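Local coordinates for pmbA-related protein (Thermotoga maritima, PDB 1VL4), which is of uncertain function but, as a member of the PmbA/TldD family (peptidase family U62), is probably a metallopeptidase, at residues 249-252 with 253-257; 257-261 with 262-266; 309-313 with 314-318; 372-375 with 376-380; 410-413 with 414-418. All coordinates share one frame; numbering follows the deposited sequence.

Contact 1: residues 249-252 with 253-257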
# COMPACT_ATOMS: atom_id res chain seq x y z
N GLU A 249 -4.83 17.29 3.88
CA GLU A 249 -4.40 16.06 4.50
C GLU A 249 -3.03 16.16 5.13
O GLU A 249 -2.76 15.45 6.11
CB GLU A 249 -4.42 14.91 3.49
CG GLU A 249 -5.86 14.72 3.00
CD GLU A 249 -6.21 13.31 2.89
OE1 GLU A 249 -5.79 12.72 1.86
OE2 GLU A 249 -6.86 12.79 3.84
N MET A 250 -2.18 17.03 4.60
CA MET A 250 -0.84 17.19 5.19
C MET A 250 -0.86 17.90 6.56
O MET A 250 0.13 17.93 7.28
CB MET A 250 0.09 17.84 4.19
CG MET A 250 0.09 19.37 4.16
SD MET A 250 1.33 19.95 2.95
CE MET A 250 2.89 19.65 3.80
N PHE A 251 -2.02 18.44 6.93
CA PHE A 251 -2.18 19.06 8.24
C PHE A 251 -2.40 17.99 9.32
O PHE A 251 -2.17 18.22 10.50
CB PHE A 251 -3.38 19.99 8.17
CG PHE A 251 -3.48 20.96 9.32
CD1 PHE A 251 -2.42 21.78 9.65
CD2 PHE A 251 -4.64 21.05 10.05
CE1 PHE A 251 -2.53 22.68 10.73
CE2 PHE A 251 -4.77 21.95 11.10
CZ PHE A 251 -3.72 22.77 11.43
N ILE A 252 -2.85 16.82 8.92
CA ILE A 252 -3.32 15.82 9.89
C ILE A 252 -2.18 15.30 10.81
O ILE A 252 -2.33 15.36 12.04
CB ILE A 252 -4.11 14.71 9.17
CG1 ILE A 252 -5.49 15.24 8.76
CG2 ILE A 252 -4.20 13.46 10.07
CD1 ILE A 252 -6.33 14.25 7.87
N PRO A 253 -1.03 14.87 10.25
CA PRO A 253 0.10 14.52 11.14
C PRO A 253 0.58 15.66 12.07
O PRO A 253 1.02 15.41 13.19
CB PRO A 253 1.20 14.08 10.17
CG PRO A 253 0.53 13.79 8.86
CD PRO A 253 -0.69 14.66 8.82
N MET A 254 0.47 16.92 11.62
CA MET A 254 0.91 18.09 12.42
C MET A 254 0.14 18.28 13.71
O MET A 254 0.68 18.77 14.71
CB MET A 254 0.76 19.39 11.61
CG MET A 254 1.34 19.30 10.23
SD MET A 254 1.32 20.89 9.42
CE MET A 254 2.26 20.47 7.96
N ILE A 255 -1.13 17.90 13.68
CA ILE A 255 -2.00 18.13 14.82
C ILE A 255 -2.10 16.91 15.75
O ILE A 255 -2.69 17.02 16.81
CB ILE A 255 -3.40 18.68 14.41
CG1 ILE A 255 -4.17 17.71 13.53
CG2 ILE A 255 -3.25 20.09 13.88
CD1 ILE A 255 -5.61 18.19 13.19
N SER A 256 -1.47 15.79 15.39
CA SER A 256 -1.25 14.70 16.38
C SER A 256 -0.37 15.07 17.59
O SER A 256 0.83 15.41 17.45
CB SER A 256 -0.67 13.47 15.69
OG SER A 256 -0.25 12.54 16.64
N ALA A 257 -0.94 15.00 18.80
CA ALA A 257 -0.13 15.24 20.03
C ALA A 257 1.08 14.32 20.14
O ALA A 257 2.09 14.67 20.79
CB ALA A 257 -0.97 15.10 21.29

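Contact 2: residues 257-261 with 262-266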
# COMPACT_ATOMS: atom_id res chain seq x y z
N ALA A 257 -0.94 15.00 18.80
CA ALA A 257 -0.13 15.24 20.03
C ALA A 257 1.08 14.32 20.14
O ALA A 257 2.09 14.67 20.79
CB ALA A 257 -0.97 15.10 21.29
N GLU A 258 0.96 13.13 19.56
CA GLU A 258 2.04 12.14 19.54
C GLU A 258 3.19 12.64 18.66
O GLU A 258 4.35 12.60 19.07
CB GLU A 258 1.49 10.83 19.01
CG GLU A 258 2.48 9.71 18.93
CD GLU A 258 1.88 8.39 18.46
OE1 GLU A 258 0.61 8.23 18.44
OE2 GLU A 258 2.71 7.50 18.13
N ASN A 259 2.87 13.11 17.45
CA ASN A 259 3.90 13.71 16.55
C ASN A 259 4.51 14.94 17.15
O ASN A 259 5.71 15.20 16.99
CB ASN A 259 3.30 14.05 15.18
CG ASN A 259 3.09 12.83 14.31
OD1 ASN A 259 3.69 11.80 14.53
ND2 ASN A 259 2.21 12.94 13.34
N VAL A 260 3.70 15.71 17.88
CA VAL A 260 4.23 16.87 18.59
C VAL A 260 5.22 16.46 19.65
O VAL A 260 6.33 17.00 19.68
CB VAL A 260 3.12 17.70 19.23
CG1 VAL A 260 3.71 18.79 20.10
CG2 VAL A 260 2.23 18.33 18.11
N GLN A 261 4.84 15.52 20.52
CA GLN A 261 5.74 14.96 21.56
C GLN A 261 7.05 14.45 20.97
O GLN A 261 8.10 14.64 21.54
CB GLN A 261 5.07 13.81 22.33
CG GLN A 261 3.96 14.28 23.32
CD GLN A 261 3.08 13.12 23.91
OE1 GLN A 261 3.30 11.93 23.66
NE2 GLN A 261 2.10 13.50 24.74
N LYS A 262 6.97 13.78 19.81
CA LYS A 262 8.15 13.19 19.16
C LYS A 262 9.04 14.16 18.38
O LYS A 262 9.97 13.73 17.70
CB LYS A 262 7.71 12.10 18.19
CG LYS A 262 7.01 10.90 18.84
CD LYS A 262 7.11 9.70 17.92
CE LYS A 262 5.83 8.88 17.91
NZ LYS A 262 5.94 7.72 16.96
N ASN A 263 8.76 15.45 18.44
CA ASN A 263 9.46 16.44 17.60
C ASN A 263 9.29 16.20 16.10
O ASN A 263 10.20 16.49 15.32
CB ASN A 263 10.96 16.53 17.95
CG ASN A 263 11.22 17.34 19.19
OD1 ASN A 263 10.48 18.29 19.48
ND2 ASN A 263 12.29 17.02 19.91
N LEU A 264 8.12 15.73 15.71
CA LEU A 264 7.80 15.46 14.30
C LEU A 264 6.65 16.35 13.76
O LEU A 264 5.96 15.98 12.82
CB LEU A 264 7.39 14.00 14.15
CG LEU A 264 8.44 12.97 14.48
CD1 LEU A 264 7.76 11.59 14.51
CD2 LEU A 264 9.55 13.02 13.47
N SER A 265 6.43 17.51 14.39
CA SER A 265 5.41 18.46 13.95
C SER A 265 5.92 19.91 13.98
O SER A 265 6.45 20.37 14.98
CB SER A 265 4.16 18.36 14.84
OG SER A 265 3.29 19.46 14.60
N PRO A 266 5.66 20.66 12.90
CA PRO A 266 6.08 22.06 12.91
C PRO A 266 5.19 22.96 13.81
O PRO A 266 5.43 24.15 13.90
CB PRO A 266 5.98 22.45 11.43
CG PRO A 266 4.81 21.66 10.94
CD PRO A 266 4.93 20.32 11.66

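Contact 3: residues 309-313 with 314-318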
# COMPACT_ATOMS: atom_id res chain seq x y z
N VAL A 309 -9.77 23.11 15.96
CA VAL A 309 -8.33 23.00 15.94
C VAL A 309 -7.71 24.41 15.71
O VAL A 309 -6.84 24.83 16.46
CB VAL A 309 -7.85 21.97 14.89
CG1 VAL A 309 -6.31 21.83 14.97
CG2 VAL A 309 -8.51 20.63 15.18
N LEU A 310 -8.21 25.11 14.70
CA LEU A 310 -7.93 26.52 14.51
C LEU A 310 -9.21 27.27 14.65
O LEU A 310 -10.22 26.94 14.03
CB LEU A 310 -7.35 26.75 13.11
CG LEU A 310 -5.85 26.83 12.86
CD1 LEU A 310 -4.99 26.13 13.88
CD2 LEU A 310 -5.56 26.32 11.42
N GLU A 311 -9.20 28.27 15.50
CA GLU A 311 -10.35 29.10 15.67
C GLU A 311 -9.87 30.51 15.35
O GLU A 311 -9.07 31.08 16.10
CB GLU A 311 -10.90 29.00 17.07
CG GLU A 311 -12.23 29.79 17.19
CD GLU A 311 -12.96 29.60 18.52
OE1 GLU A 311 -12.42 28.89 19.40
OE2 GLU A 311 -14.07 30.16 18.67
N ASN A 312 -10.38 31.05 14.24
CA ASN A 312 -9.92 32.34 13.72
C ASN A 312 -8.40 32.38 13.66
O ASN A 312 -7.79 33.34 14.03
CB ASN A 312 -10.47 33.52 14.53
CG ASN A 312 -12.00 33.45 14.70
OD1 ASN A 312 -12.72 33.11 13.77
ND2 ASN A 312 -12.49 33.80 15.88
N GLY A 313 -7.82 31.30 13.17
CA GLY A 313 -6.42 31.20 12.88
C GLY A 313 -5.58 30.85 14.09
O GLY A 313 -4.40 30.61 13.94
N VAL A 314 -6.19 30.80 15.28
CA VAL A 314 -5.47 30.52 16.52
C VAL A 314 -5.50 29.02 16.77
O VAL A 314 -6.57 28.42 16.71
CB VAL A 314 -6.05 31.34 17.70
CG1 VAL A 314 -5.35 31.00 19.02
CG2 VAL A 314 -5.95 32.86 17.42
N LEU A 315 -4.32 28.42 16.99
CA LEU A 315 -4.26 27.02 17.34
C LEU A 315 -4.75 26.76 18.81
O LEU A 315 -4.12 27.20 19.79
CB LEU A 315 -2.84 26.47 17.14
CG LEU A 315 -2.61 25.01 17.50
CD1 LEU A 315 -3.27 24.05 16.52
CD2 LEU A 315 -1.10 24.71 17.60
N LYS A 316 -5.85 26.01 18.93
CA LYS A 316 -6.54 25.79 20.19
C LYS A 316 -6.16 24.51 20.86
O LYS A 316 -6.18 24.48 22.05
CB LYS A 316 -8.07 25.77 20.02
CG LYS A 316 -8.62 26.96 19.24
CD LYS A 316 -8.22 28.30 19.87
CE LYS A 316 -8.88 28.50 21.21
NZ LYS A 316 -8.85 29.92 21.65
N THR A 317 -5.91 23.44 20.11
CA THR A 317 -5.61 22.14 20.76
C THR A 317 -4.93 21.25 19.78
O THR A 317 -5.12 21.42 18.57
CB THR A 317 -6.93 21.39 21.23
OG1 THR A 317 -6.62 20.15 21.89
CG2 THR A 317 -7.86 21.10 20.05
N PHE A 318 -4.18 20.27 20.28
CA PHE A 318 -3.82 19.11 19.46
C PHE A 318 -4.88 18.02 19.66
O PHE A 318 -5.74 18.11 20.54
CB PHE A 318 -2.43 18.59 19.83
CG PHE A 318 -1.36 19.59 19.63
CD1 PHE A 318 -1.11 20.11 18.35
CD2 PHE A 318 -0.58 20.04 20.70
CE1 PHE A 318 -0.11 21.06 18.16
CE2 PHE A 318 0.43 21.01 20.50
CZ PHE A 318 0.66 21.50 19.24

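Contact 4: residues 372-375 with 376-380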
# COMPACT_ATOMS: atom_id res chain seq x y z
N GLU A 372 -1.31 16.89 -7.39
CA GLU A 372 -0.89 15.51 -7.56
C GLU A 372 0.46 15.32 -6.91
O GLU A 372 1.28 16.27 -6.88
CB GLU A 372 -0.78 15.17 -9.07
CG GLU A 372 -2.15 15.03 -9.80
CD GLU A 372 -2.60 16.27 -10.61
OE1 GLU A 372 -1.76 17.02 -11.16
OE2 GLU A 372 -3.84 16.47 -10.71
N GLY A 373 0.69 14.11 -6.40
CA GLY A 373 1.99 13.71 -5.89
C GLY A 373 2.20 14.06 -4.43
O GLY A 373 3.31 14.41 -4.04
N MET A 374 1.15 13.97 -3.63
CA MET A 374 1.22 14.29 -2.21
C MET A 374 2.22 13.38 -1.48
O MET A 374 3.01 13.83 -0.65
CB MET A 374 -0.16 14.16 -1.58
CG MET A 374 -1.17 15.26 -1.93
SD MET A 374 -0.87 16.79 -1.04
CE MET A 374 -1.16 16.35 0.67
N HIS A 375 2.20 12.09 -1.81
CA HIS A 375 3.06 11.13 -1.12
C HIS A 375 4.52 11.54 -1.19
O HIS A 375 5.18 11.65 -0.17
CB HIS A 375 2.88 9.73 -1.68
CG HIS A 375 3.46 8.66 -0.80
ND1 HIS A 375 4.65 8.01 -1.09
CD2 HIS A 375 3.01 8.12 0.36
CE1 HIS A 375 4.90 7.12 -0.15
NE2 HIS A 375 3.93 7.17 0.74
N ALA A 376 5.01 11.82 -2.40
CA ALA A 376 6.40 12.23 -2.56
C ALA A 376 6.60 13.70 -2.25
O ALA A 376 7.68 14.08 -1.83
CB ALA A 376 6.90 11.92 -3.99
N GLY A 377 5.56 14.51 -2.47
CA GLY A 377 5.68 15.96 -2.57
C GLY A 377 5.31 16.79 -1.36
O GLY A 377 5.60 17.99 -1.34
N ALA A 378 4.72 16.16 -0.34
CA ALA A 378 4.22 16.88 0.84
C ALA A 378 4.93 16.45 2.13
O ALA A 378 4.83 15.31 2.48
CB ALA A 378 2.75 16.67 0.96
N ASN A 379 5.66 17.34 2.80
CA ASN A 379 6.37 17.01 4.03
C ASN A 379 5.69 17.60 5.26
O ASN A 379 5.82 18.79 5.55
CB ASN A 379 7.83 17.48 3.99
CG ASN A 379 8.66 16.94 5.16
OD1 ASN A 379 8.23 16.99 6.31
ND2 ASN A 379 9.87 16.45 4.87
N SER A 380 4.99 16.74 6.01
CA SER A 380 4.27 17.15 7.20
C SER A 380 5.18 17.45 8.39
O SER A 380 4.75 18.07 9.37
CB SER A 380 3.21 16.11 7.54
OG SER A 380 2.27 16.00 6.48

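Contact 5: residues 410-413 with 414-418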
# COMPACT_ATOMS: atom_id res chain seq x y z
N GLY A 410 5.39 25.66 -1.49
CA GLY A 410 5.36 26.54 -0.37
C GLY A 410 5.44 25.73 0.89
O GLY A 410 5.89 24.57 0.87
N ASN A 411 5.05 26.37 1.99
CA ASN A 411 4.86 25.72 3.27
C ASN A 411 3.38 25.83 3.60
O ASN A 411 2.83 26.93 3.56
CB ASN A 411 5.66 26.41 4.36
CG ASN A 411 5.69 25.61 5.66
OD1 ASN A 411 4.70 25.55 6.41
ND2 ASN A 411 6.84 25.00 5.93
N PHE A 412 2.77 24.70 3.95
CA PHE A 412 1.37 24.63 4.31
C PHE A 412 0.97 25.66 5.39
O PHE A 412 -0.11 26.24 5.30
CB PHE A 412 0.99 23.19 4.75
CG PHE A 412 -0.50 23.00 4.87
CD1 PHE A 412 -1.30 22.94 3.74
CD2 PHE A 412 -1.11 22.98 6.13
CE1 PHE A 412 -2.69 22.81 3.87
CE2 PHE A 412 -2.48 22.87 6.25
CZ PHE A 412 -3.28 22.80 5.11
N LEU A 413 1.83 25.91 6.38
CA LEU A 413 1.50 26.85 7.45
C LEU A 413 1.44 28.27 6.93
O LEU A 413 0.53 29.00 7.30
CB LEU A 413 2.45 26.74 8.64
CG LEU A 413 2.43 25.37 9.36
CD1 LEU A 413 3.30 25.38 10.63
CD2 LEU A 413 1.01 24.91 9.64
N ASP A 414 2.36 28.64 6.06
CA ASP A 414 2.32 29.95 5.40
C ASP A 414 1.09 30.09 4.51
O ASP A 414 0.50 31.13 4.45
CB ASP A 414 3.56 30.16 4.53
CG ASP A 414 4.82 30.39 5.35
OD1 ASP A 414 4.76 31.13 6.36
OD2 ASP A 414 5.88 29.84 4.96
N LEU A 415 0.74 29.04 3.81
CA LEU A 415 -0.53 28.99 3.08
C LEU A 415 -1.72 29.38 3.97
O LEU A 415 -2.52 30.24 3.59
CB LEU A 415 -0.75 27.59 2.51
CG LEU A 415 -1.89 27.49 1.48
CD1 LEU A 415 -1.54 26.50 0.39
CD2 LEU A 415 -3.21 27.13 2.15
N LEU A 416 -1.81 28.74 5.15
CA LEU A 416 -2.85 29.02 6.11
C LEU A 416 -2.84 30.47 6.50
O LEU A 416 -3.91 31.06 6.68
CB LEU A 416 -2.74 28.15 7.39
CG LEU A 416 -3.00 26.65 7.22
CD1 LEU A 416 -2.74 25.86 8.53
CD2 LEU A 416 -4.39 26.38 6.68
N ARG A 417 -1.63 31.05 6.65
CA ARG A 417 -1.50 32.47 6.98
C ARG A 417 -2.03 33.37 5.89
O ARG A 417 -2.52 34.45 6.18
CB ARG A 417 -0.03 32.90 7.23
CG ARG A 417 0.62 32.34 8.48
CD ARG A 417 0.10 33.00 9.73
NE ARG A 417 0.64 34.35 9.91
CZ ARG A 417 0.09 35.29 10.67
NH1 ARG A 417 0.69 36.47 10.76
NH2 ARG A 417 -1.05 35.08 11.33
N LYS A 418 -1.88 32.96 4.63
CA LYS A 418 -2.23 33.76 3.47
C LYS A 418 -3.61 33.47 2.91
O LYS A 418 -3.99 33.99 1.88
CB LYS A 418 -1.19 33.54 2.39
CG LYS A 418 0.18 34.11 2.81
CD LYS A 418 1.22 34.09 1.69
CE LYS A 418 1.66 32.67 1.30
NZ LYS A 418 2.76 32.76 0.27

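Contact 1: residues 249-252 with 253-257
I255 N is hydrogen-bonded to I252 O at 3.3 Å and only weakly to F251 O, so the backbone makes a short, loosely bonded helical turn. The stronger of these two bonds comes in from above the carbonyl plane of I252 and not along a lone pair. S256 N adds another weak bond to I252 O. The side chains that pack on this turn are those of F251, M254 and I255. CG2 of I255 lies over one face of the F251 ring, displaced from the ring centre. It stands 3.9 Å from the ring centroid, a CH-pi contact 25° off the ring normal. The chi1 of I255, 61°, sets CG1 between the backbone N and the carbonyl carbon and leaves CG2 to meet the ring. CG1 then lies 3.3 Å from I252 O. SD of M254 reaches the same ring obliquely, 3.9 Å from F251 CD1, which makes a Met-aromatic contact. The M254 chain is extended, and its CE comes to 3.4 Å from M250 O. M250 CE lies 4.3 Å from M254 CE, one turn on. The turn lies between helix 241-247 and helix 257-261. S256 is the N-cap of the latter, and its OG accepts from N259 N. F251 also touches L310 and L416, while M250 lies on F412. A serine in place of F251 would probably leave I255 CG2 and M254 SD without their aromatic partner and open a gap beside L310 and L416. M250 O accepts a hydrogen bond from S380 OG.

Contact 2: residues 257-261 with 262-266
E258 and K262, one helical turn apart, form the charged contact. Their side chains run side by side and point the same way. E258 OE2 and K262 NZ make a salt bridge at 3.4 Å. The E258 chain is fully extended, with CG opposite the backbone N (chi1 180°), and this carries the carboxylate alongside the lysine. K262 bends at chi3, and its CE packs 3.6 Å from E258 CG, so the aliphatic parts touch as well. A leucine in place of E258 would probably leave the K262 ammonium without its carboxylate mate and its chain freer to swing.

The hydrogen bonds are backbone ones. K262 N donates to E258 O at 3.0 Å. L264 N donates to N259 O at 2.8 Å, nearly in line with that carbonyl, and L264 CB lies 3.5 Å from N259 O. N263 N reaches V260 O at 3.1 Å from well above the carbonyl plane. The polar ends of several side chains turn to other partners: N259 ND2 to P253 O, Q261 NE2 to E328 OE1, and S265 OG to M254 O.

Apolar contact is slight. V260 CG2 meets S265 CB at 3.8 Å. V260 also packs on F318, on the buried side of the helix, whereas K262 and N263 are exposed.

N263 has a positive phi of 60°. It is the C-prime residue of a Schellman motif, whose two bonds, L264 N to N259 O and N263 N to V260 O, end helix 257-261 and turn the chain into the following loop.

Contact 3: residues 309-313 with 314-318
V314 packs back on E311 across a tight beta hairpin, closed by a type I' turn from E311 to V314. V314 and V309 have the most surface buried here, followed by E311. V314 CB lies 3.4 Å from E311 O. Its CG2 leans over the turn, near the carbonyl oxygens of E311 and N312. The backbones of E311 and V314 form an antiparallel hydrogen-bonded pair. E311 N donates to V314 O at 2.9 Å. V314 N donates in return to E311 O, but from above the carbonyl plane. N312 and G313 both have positive phi, as the type I' turn requires.

V309 holds the open end of the hairpin. Its O takes a nearly straight bond from K316 N, 2.9 Å long with an angle of 176° at the hydrogen. The V309 and L315 side chains run side by side, with V309 CG1 4.1 Å from L315 CD1. L310 and L315 form the non-hydrogen-bonded pair, and L310 CD1 meets L315 CD1 at 3.8 Å. V309 and L310 both face I282 of strand 282-285 and make a classic beta bulge. Strand 314-315 is the outermost strand of this sheet, and 307-311 lies between it and 282-285.

E311 extends away from the backbone, with CG anti to N (chi1 -174°), on the same face as V314. K316 crosses it obliquely and bends twice along its chain. The contact here is mainly aliphatic, since E311 OE1 and K316 NZ are 4.3 Å apart, too far for a salt bridge. K316 CG rests 3.8 Å from E311 CB.

Contact 4: residues 372-375 with 376-380
M374 curls its side chain so that the end lies beside A378, four residues on. The chain bends at both chi2 (-77°) and chi3 (-65°), and this brings the terminal methyl beside the alanine. M374 CE lies 3.9 Å from A378 CB, and SD is only slightly farther from the same methyl. The CB of A378 points toward the preceding turn and also comes to 3.3 Å from M374 O. The H375 side chain leaves the turn at about a right angle to that of M374. Its CG is anti to the backbone N, and the residue is exposed.

The backbone makes one short helical turn. A378 N donates to M374 O at 2.9 Å. G377 N makes two weak bonds, to G373 O and to M374 O. G373 is the N-cap, and its positive phi suits glycine. A modelled CB at G377 would come too close to G373 O, which is consistent with a glycine there.

Helix 374-377 and the loop after it join strand 365-372 to strand 384-395, its antiparallel neighbour in the mixed sheet. M374 packs on L387 of the latter strand, and both M374 and A378 touch M250 in the loop after helix 241-247.

Contact 5: residues 410-413 with 414-418
F412 and L416 meet one turn apart on helix 412-417, and L416 can be followed from its base outward. CB of L416 lies 3.4 Å from L413 O. CG comes next and sits 3.5 Å from F412 O and within 3.9 Å of F412 CE2. From CG the two methyls part. CD1 reaches both sides, F412 CE2 at 3.8 Å and L413 CD2 at 4.0 Å. CD2 stays by the ring, near CE2 and CZ. CD1 approaches the ring obliquely. F412 has its CG anti to the backbone N, chi1 -169°, which swings the ring along the helix to this leucine.

The helix follows strand 406-411 directly, and N411 is its N-cap. The side-chain OD1 of N411 accepts from L413 N at 2.9 Å, in the carbonyl plane and on a lone pair. The amide's other end, ND2, is held by E384 OE2 and S382 O, which probably fixes the flip of the group. Regular helical bonds follow: L415 N to N411 O, L416 N to F412 O and R417 N to L413 O. D414 leans back on the cap, its OD2 3.5 Å from N411 CB. On the buried side F412 and L415 pack against L247 of helix 241-247. L413 touches L267 and K270 in a loop, and R417 O accepts from N277 ND2.

Along the chain the five contacts come in series, and none nests in or crosses another. Each closes a short local turn. Contact 1 ends at A257, where contact 2 begins, so helices 252-255 and 257-261 run on from one another. Contact 3 closes the hairpin at the edge of the sheet of strands 282-285 and 345-348. Contacts 4 and 5 lie on turns next to strands of the other mixed sheet, with strands 365-372 and 384-395. Contact 1 touches all four others and so joins these parts of the fold. Contact 2 also touches contacts 3, 4 and 5, and contact 3 touches contact 5. Contacts 3 and 4 lie farthest apart, with centres about 24 Å from each other.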